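Long-range contact in cellulosomal scaffoldin anchoring protein C (Acetivibrio cellulolyticus, PDB 4UYP), which anchors the cellulosome to the bacterial cell surface, its third cohesin domain, the piece present here, binding the dockerin of the adaptor scaffoldin ScaB: residues C[50-63]-C[73-85]. Sequence-based numbering, arbitrary orientation. Where two conformers were deposited one is given.
Sequences IDAGSLIENASDFT and ASMTFEAPVDRAR
Asp-61 and Arg-85 lock the open end of a beta hairpin, strands 62-67 and 72-78, at one edge of the cohesin beta-sandwich. Arg-85 grips the carboxylate side-on: NE reaches OD2 of Asp-61 at 2.8 Å, and NH2 reaches OD1. Both oxygens use their syn lone pairs, and the two flat groups are nearly coplanar, 10° apart. The guanidinium is sandwiched. The Asn-58 amide stacks on one face, with ND2 over the centre, and Pro-80 CG covers the other. The Arg-85 side chain bends twice, at chi2 (96°) and chi3 (51°), which turns the guanidinium back onto Asp-61. On the solvent side Glu-57 lays its carboxylate along the aliphatic part of Arg-85, and its OE2 accepts from Ile-86 N.

Backbone bonds zip the strands together. Thr-63 and Thr-76 form an antiparallel hydrogen-bonded pair, and Glu-78 N donates to Asp-61 O at 2.9 Å. On the inward face Phe-62 and Phe-77 pack against Phe-93 of strand 91-100. Phe-62 CZ meets Met-75 CG at 4.1 Å, and Ile-56 CD1 touches Phe-77 CD1 at 3.9 Å.

The other face is wetter and carries the dockerin. Glu-78 OE1 forms a salt bridge with Arg-22 of the ScaB chain, which also packs on Thr-63 and Thr-76. On this threonine face one water lies within hydrogen-bonding distance of Asp-61 O, Glu-78 OE1 (2.7 Å) and the OG1 atoms of Thr-63 and Thr-76.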
loop_
_atom_site.group_PDB
_atom_site.type_symbol
_atom_site.label_atom_id
_atom_site.label_comp_id
_atom_site.label_asym_id
_atom_site.label_seq_id
_atom_site.Cartn_x
_atom_site.Cartn_y
_atom_site.Cartn_z
ATOM N N ILE C 50 -4.848 -4.257 -17.412
ATOM C CA ILE C 50 -4.938 -5.451 -16.568
ATOM C C ILE C 50 -5.795 -6.462 -17.302
ATOM O O ILE C 50 -6.915 -6.079 -17.715
ATOM C CB ILE C 50 -5.563 -5.078 -15.207
ATOM C CG1 ILE C 50 -4.640 -4.091 -14.495
ATOM C CG2 ILE C 50 -5.698 -6.374 -14.344
ATOM C CD1 ILE C 50 -5.247 -3.591 -13.190
ATOM N N ASP C 51 -5.381 -7.706 -17.433
ATOM C CA ASP C 51 -6.147 -8.726 -18.147
ATOM C C ASP C 51 -6.559 -9.810 -17.152
ATOM O O ASP C 51 -5.696 -10.477 -16.558
ATOM C CB ASP C 51 -5.296 -9.382 -19.203
ATOM C CG ASP C 51 -4.803 -8.427 -20.295
ATOM O OD1 ASP C 51 -5.524 -7.422 -20.601
ATOM O OD2 ASP C 51 -3.752 -8.647 -20.919
ATOM N N ALA C 52 -7.858 -10.054 -17.108
ATOM C CA ALA C 52 -8.306 -11.244 -16.323
ATOM C C ALA C 52 -7.697 -12.506 -16.837
ATOM O O ALA C 52 -7.546 -12.685 -18.063
ATOM C CB ALA C 52 -9.834 -11.340 -16.456
ATOM N N GLY C 53 -7.415 -13.407 -15.888
ATOM C CA GLY C 53 -6.833 -14.698 -16.255
ATOM C C GLY C 53 -7.914 -15.768 -16.346
ATOM O O GLY C 53 -9.124 -15.498 -16.271
ATOM N N SER C 54 -7.392 -16.995 -16.564
ATOM C CA SER C 54 -8.292 -18.126 -16.816
ATOM C C SER C 54 -9.221 -18.437 -15.614
ATOM O O SER C 54 -10.313 -19.057 -15.829
ATOM C CB SER C 54 -7.448 -19.371 -17.173
ATOM O OG SER C 54 -6.969 -19.893 -15.963
ATOM N N LEU C 55 -8.897 -17.997 -14.412
ATOM C CA LEU C 55 -9.768 -18.196 -13.280
ATOM C C LEU C 55 -11.057 -17.412 -13.367
ATOM O O LEU C 55 -12.036 -17.741 -12.645
ATOM C CB LEU C 55 -9.062 -17.875 -11.960
ATOM C CG LEU C 55 -7.889 -18.824 -11.660
ATOM C CD1 LEU C 55 -7.313 -18.418 -10.311
ATOM C CD2 LEU C 55 -8.316 -20.306 -11.608
ATOM N N ILE C 56 -11.124 -16.354 -14.209
ATOM C CA ILE C 56 -12.347 -15.588 -14.388
ATOM C C ILE C 56 -13.123 -16.138 -15.553
ATOM O O ILE C 56 -12.740 -16.033 -16.708
ATOM C CB ILE C 56 -11.980 -14.083 -14.667
ATOM C CG1 ILE C 56 -11.060 -13.511 -13.545
ATOM C CG2 ILE C 56 -13.254 -13.276 -14.836
ATOM C CD1 ILE C 56 -11.606 -13.671 -12.135
ATOM N N GLU C 57 -14.249 -16.722 -15.183
ATOM C CA GLU C 57 -15.102 -17.362 -16.199
ATOM C C GLU C 57 -16.117 -16.382 -16.794
ATOM O O GLU C 57 -16.584 -16.644 -17.947
ATOM C CB GLU C 57 -15.841 -18.620 -15.680
ATOM C CG GLU C 57 -15.094 -19.667 -14.829
ATOM C CD GLU C 57 -16.009 -20.257 -13.656
ATOM O OE1 GLU C 57 -17.067 -20.848 -14.043
ATOM O OE2 GLU C 57 -15.801 -20.075 -12.370
ATOM N N ASN C 58 -16.454 -15.252 -16.155
ATOM C CA ASN C 58 -17.405 -14.316 -16.663
ATOM C C ASN C 58 -16.987 -12.953 -16.197
ATOM O O ASN C 58 -16.836 -12.720 -15.009
ATOM C CB ASN C 58 -18.817 -14.675 -16.121
ATOM C CG ASN C 58 -19.913 -13.818 -16.657
ATOM O OD1 ASN C 58 -19.822 -12.584 -16.818
ATOM N ND2 ASN C 58 -21.051 -14.486 -16.985
ATOM N N ALA C 59 -16.807 -12.047 -17.163
ATOM C CA ALA C 59 -16.360 -10.695 -16.825
ATOM C C ALA C 59 -17.219 -9.946 -15.854
ATOM O O ALA C 59 -16.740 -8.996 -15.227
ATOM C CB ALA C 59 -16.187 -9.870 -18.156
ATOM N N SER C 60 -18.521 -10.264 -15.755
ATOM C CA SER C 60 -19.383 -9.593 -14.825
ATOM C C SER C 60 -18.869 -9.684 -13.417
ATOM O O SER C 60 -19.152 -8.791 -12.579
ATOM C CB SER C 60 -20.794 -10.153 -14.838
ATOM O OG SER C 60 -21.450 -9.830 -16.061
ATOM N N ASP C 61 -18.078 -10.714 -13.149
ATOM C CA ASP C 61 -17.671 -10.973 -11.755
ATOM C C ASP C 61 -16.385 -10.237 -11.384
ATOM O O ASP C 61 -15.961 -10.234 -10.197
ATOM C CB ASP C 61 -17.443 -12.482 -11.547
ATOM C CG ASP C 61 -18.656 -13.329 -11.973
ATOM O OD1 ASP C 61 -19.762 -12.802 -11.929
ATOM O OD2 ASP C 61 -18.399 -14.491 -12.261
ATOM N N PHE C 62 -15.696 -9.635 -12.335
ATOM C CA PHE C 62 -14.319 -9.116 -12.161
ATOM C C PHE C 62 -14.239 -7.648 -12.528
ATOM O O PHE C 62 -14.759 -7.205 -13.504
ATOM C CB PHE C 62 -13.427 -9.906 -13.153
ATOM C CG PHE C 62 -11.952 -9.542 -13.110
ATOM C CD1 PHE C 62 -11.132 -9.998 -12.060
ATOM C CD2 PHE C 62 -11.398 -8.851 -14.185
ATOM C CE1 PHE C 62 -9.799 -9.726 -12.072
ATOM C CE2 PHE C 62 -10.056 -8.589 -14.195
ATOM C CZ PHE C 62 -9.234 -9.012 -13.159
ATOM N N THR C 63 -13.680 -6.873 -11.599
ATOM C CA THR C 63 -13.589 -5.425 -11.745
ATOM C C THR C 63 -12.173 -4.993 -11.465
ATOM O O THR C 63 -11.515 -5.525 -10.530
ATOM C CB THR C 63 -14.487 -4.663 -10.746
ATOM O OG1 THR C 63 -15.801 -5.276 -10.853
ATOM C CG2 THR C 63 -14.611 -3.218 -11.169
ATOM N N ALA C 73 -2.754 -0.662 -8.196
ATOM C CA ALA C 73 -3.699 -1.405 -9.057
ATOM C C ALA C 73 -4.501 -2.304 -8.170
ATOM O O ALA C 73 -3.961 -3.053 -7.377
ATOM C CB ALA C 73 -2.975 -2.219 -10.123
ATOM N N SER C 74 -5.816 -2.314 -8.410
ATOM C CA SER C 74 -6.786 -3.085 -7.568
ATOM C C SER C 74 -7.652 -3.934 -8.461
ATOM O O SER C 74 -8.047 -3.506 -9.538
ATOM C CB SER C 74 -7.746 -2.199 -6.782
ATOM O OG SER C 74 -7.009 -1.289 -5.932
ATOM N N MET C 75 -7.939 -5.109 -7.976
ATOM C CA MET C 75 -8.775 -6.115 -8.686
ATOM C C MET C 75 -9.813 -6.632 -7.677
ATOM O O MET C 75 -9.419 -6.940 -6.544
ATOM C CB MET C 75 -7.860 -7.270 -9.206
ATOM C CG MET C 75 -7.083 -6.845 -10.488
ATOM S SD MET C 75 -5.312 -7.263 -10.327
ATOM C CE MET C 75 -4.658 -6.024 -9.160
ATOM N N THR C 76 -11.045 -6.809 -8.122
ATOM C CA THR C 76 -12.025 -7.540 -7.262
ATOM C C THR C 76 -12.665 -8.653 -8.031
ATOM O O THR C 76 -12.861 -8.598 -9.253
ATOM C CB THR C 76 -13.171 -6.674 -6.699
ATOM O OG1 THR C 76 -13.906 -6.007 -7.756
ATOM C CG2 THR C 76 -12.552 -5.572 -5.804
ATOM N N PHE C 77 -13.010 -9.707 -7.275
ATOM C CA PHE C 77 -13.870 -10.806 -7.773
ATOM C C PHE C 77 -15.050 -10.938 -6.847
ATOM O O PHE C 77 -14.909 -10.891 -5.604
ATOM C CB PHE C 77 -13.100 -12.120 -7.750
ATOM C CG PHE C 77 -13.943 -13.324 -8.112
ATOM C CD1 PHE C 77 -14.369 -13.543 -9.428
ATOM C CD2 PHE C 77 -14.350 -14.202 -7.127
ATOM C CE1 PHE C 77 -15.142 -14.645 -9.773
ATOM C CE2 PHE C 77 -15.142 -15.309 -7.455
ATOM C CZ PHE C 77 -15.537 -15.530 -8.755
ATOM N N GLU C 78 -16.255 -10.987 -7.437
ATOM C CA GLU C 78 -17.498 -11.228 -6.672
ATOM C C GLU C 78 -18.222 -12.348 -7.405
ATOM O O GLU C 78 -18.733 -12.079 -8.537
ATOM C CB GLU C 78 -18.314 -9.985 -6.610
ATOM C CG GLU C 78 -17.639 -8.753 -5.916
ATOM C CD GLU C 78 -18.222 -7.398 -6.439
ATOM O OE1 GLU C 78 -18.183 -7.137 -7.681
ATOM O OE2 GLU C 78 -18.690 -6.710 -5.478
ATOM N N ALA C 79 -18.259 -13.550 -6.870
ATOM C CA ALA C 79 -19.064 -14.582 -7.502
ATOM C C ALA C 79 -20.518 -14.184 -7.522
ATOM O O ALA C 79 -20.964 -13.415 -6.689
ATOM C CB ALA C 79 -18.918 -15.837 -6.710
ATOM N N PRO C 80 -21.232 -14.668 -8.517
ATOM C CA PRO C 80 -22.684 -14.412 -8.477
ATOM C C PRO C 80 -23.336 -15.092 -7.261
ATOM O O PRO C 80 -22.757 -16.028 -6.675
ATOM C CB PRO C 80 -23.140 -15.055 -9.835
ATOM C CG PRO C 80 -22.148 -16.187 -10.049
ATOM C CD PRO C 80 -20.818 -15.514 -9.640
ATOM N N VAL C 81 -24.568 -14.636 -7.017
ATOM C CA VAL C 81 -25.223 -15.043 -5.748
ATOM C C VAL C 81 -25.538 -16.500 -5.667
ATOM O O VAL C 81 -25.639 -17.065 -4.560
ATOM C CB VAL C 81 -26.511 -14.296 -5.425
ATOM C CG1 VAL C 81 -26.851 -14.467 -3.932
ATOM C CG2 VAL C 81 -26.343 -12.857 -5.677
ATOM N N ASP C 82 -25.665 -17.175 -6.814
ATOM C CA ASP C 82 -25.813 -18.616 -6.893
ATOM C C ASP C 82 -24.586 -19.422 -6.961
ATOM O O ASP C 82 -24.606 -20.638 -7.191
ATOM C CB ASP C 82 -26.791 -18.988 -8.042
ATOM C CG ASP C 82 -26.300 -18.522 -9.438
ATOM O OD1 ASP C 82 -25.187 -17.846 -9.492
ATOM O OD2 ASP C 82 -26.932 -18.819 -10.494
ATOM N N ARG C 83 -23.392 -18.767 -6.790
ATOM C CA ARG C 83 -22.170 -19.424 -6.977
ATOM C C ARG C 83 -22.059 -20.160 -8.348
ATOM O O ARG C 83 -21.199 -21.093 -8.468
ATOM C CB ARG C 83 -21.872 -20.377 -5.832
ATOM C CG ARG C 83 -21.833 -19.845 -4.488
ATOM C CD ARG C 83 -20.946 -20.989 -3.888
ATOM N NE ARG C 83 -20.526 -20.517 -2.699
ATOM C CZ ARG C 83 -19.419 -20.167 -2.060
ATOM N NH1 ARG C 83 -19.770 -19.220 -1.194
ATOM N NH2 ARG C 83 -18.166 -20.680 -1.973
ATOM N N ALA C 84 -22.724 -19.666 -9.391
ATOM C CA ALA C 84 -22.642 -20.278 -10.765
ATOM C C ALA C 84 -21.221 -20.174 -11.310
ATOM O O ALA C 84 -20.790 -20.977 -12.166
ATOM C CB ALA C 84 -23.651 -19.687 -11.760
ATOM N N ARG C 85 -20.463 -19.202 -10.798
ATOM C CA ARG C 85 -19.023 -19.112 -11.125
ATOM C C ARG C 85 -18.444 -18.980 -9.730
ATOM O O ARG C 85 -19.077 -18.368 -8.852
ATOM C CB ARG C 85 -18.648 -17.825 -11.936
ATOM C CG ARG C 85 -18.887 -17.886 -13.441
ATOM C CD ARG C 85 -20.142 -17.324 -13.911
ATOM N NE ARG C 85 -20.450 -15.989 -13.451
ATOM C CZ ARG C 85 -21.631 -15.398 -13.588
ATOM N NH1 ARG C 85 -22.706 -16.095 -14.181
ATOM N NH2 ARG C 85 -21.830 -14.155 -13.211
HETATM O O HOH W 1 -19.663 -7.982 -9.855
HETATM O O HOH W 2 -15.896 -7.504 -9.069
HETATM O O HOH W 3 -20.934 -11.240 -9.983
#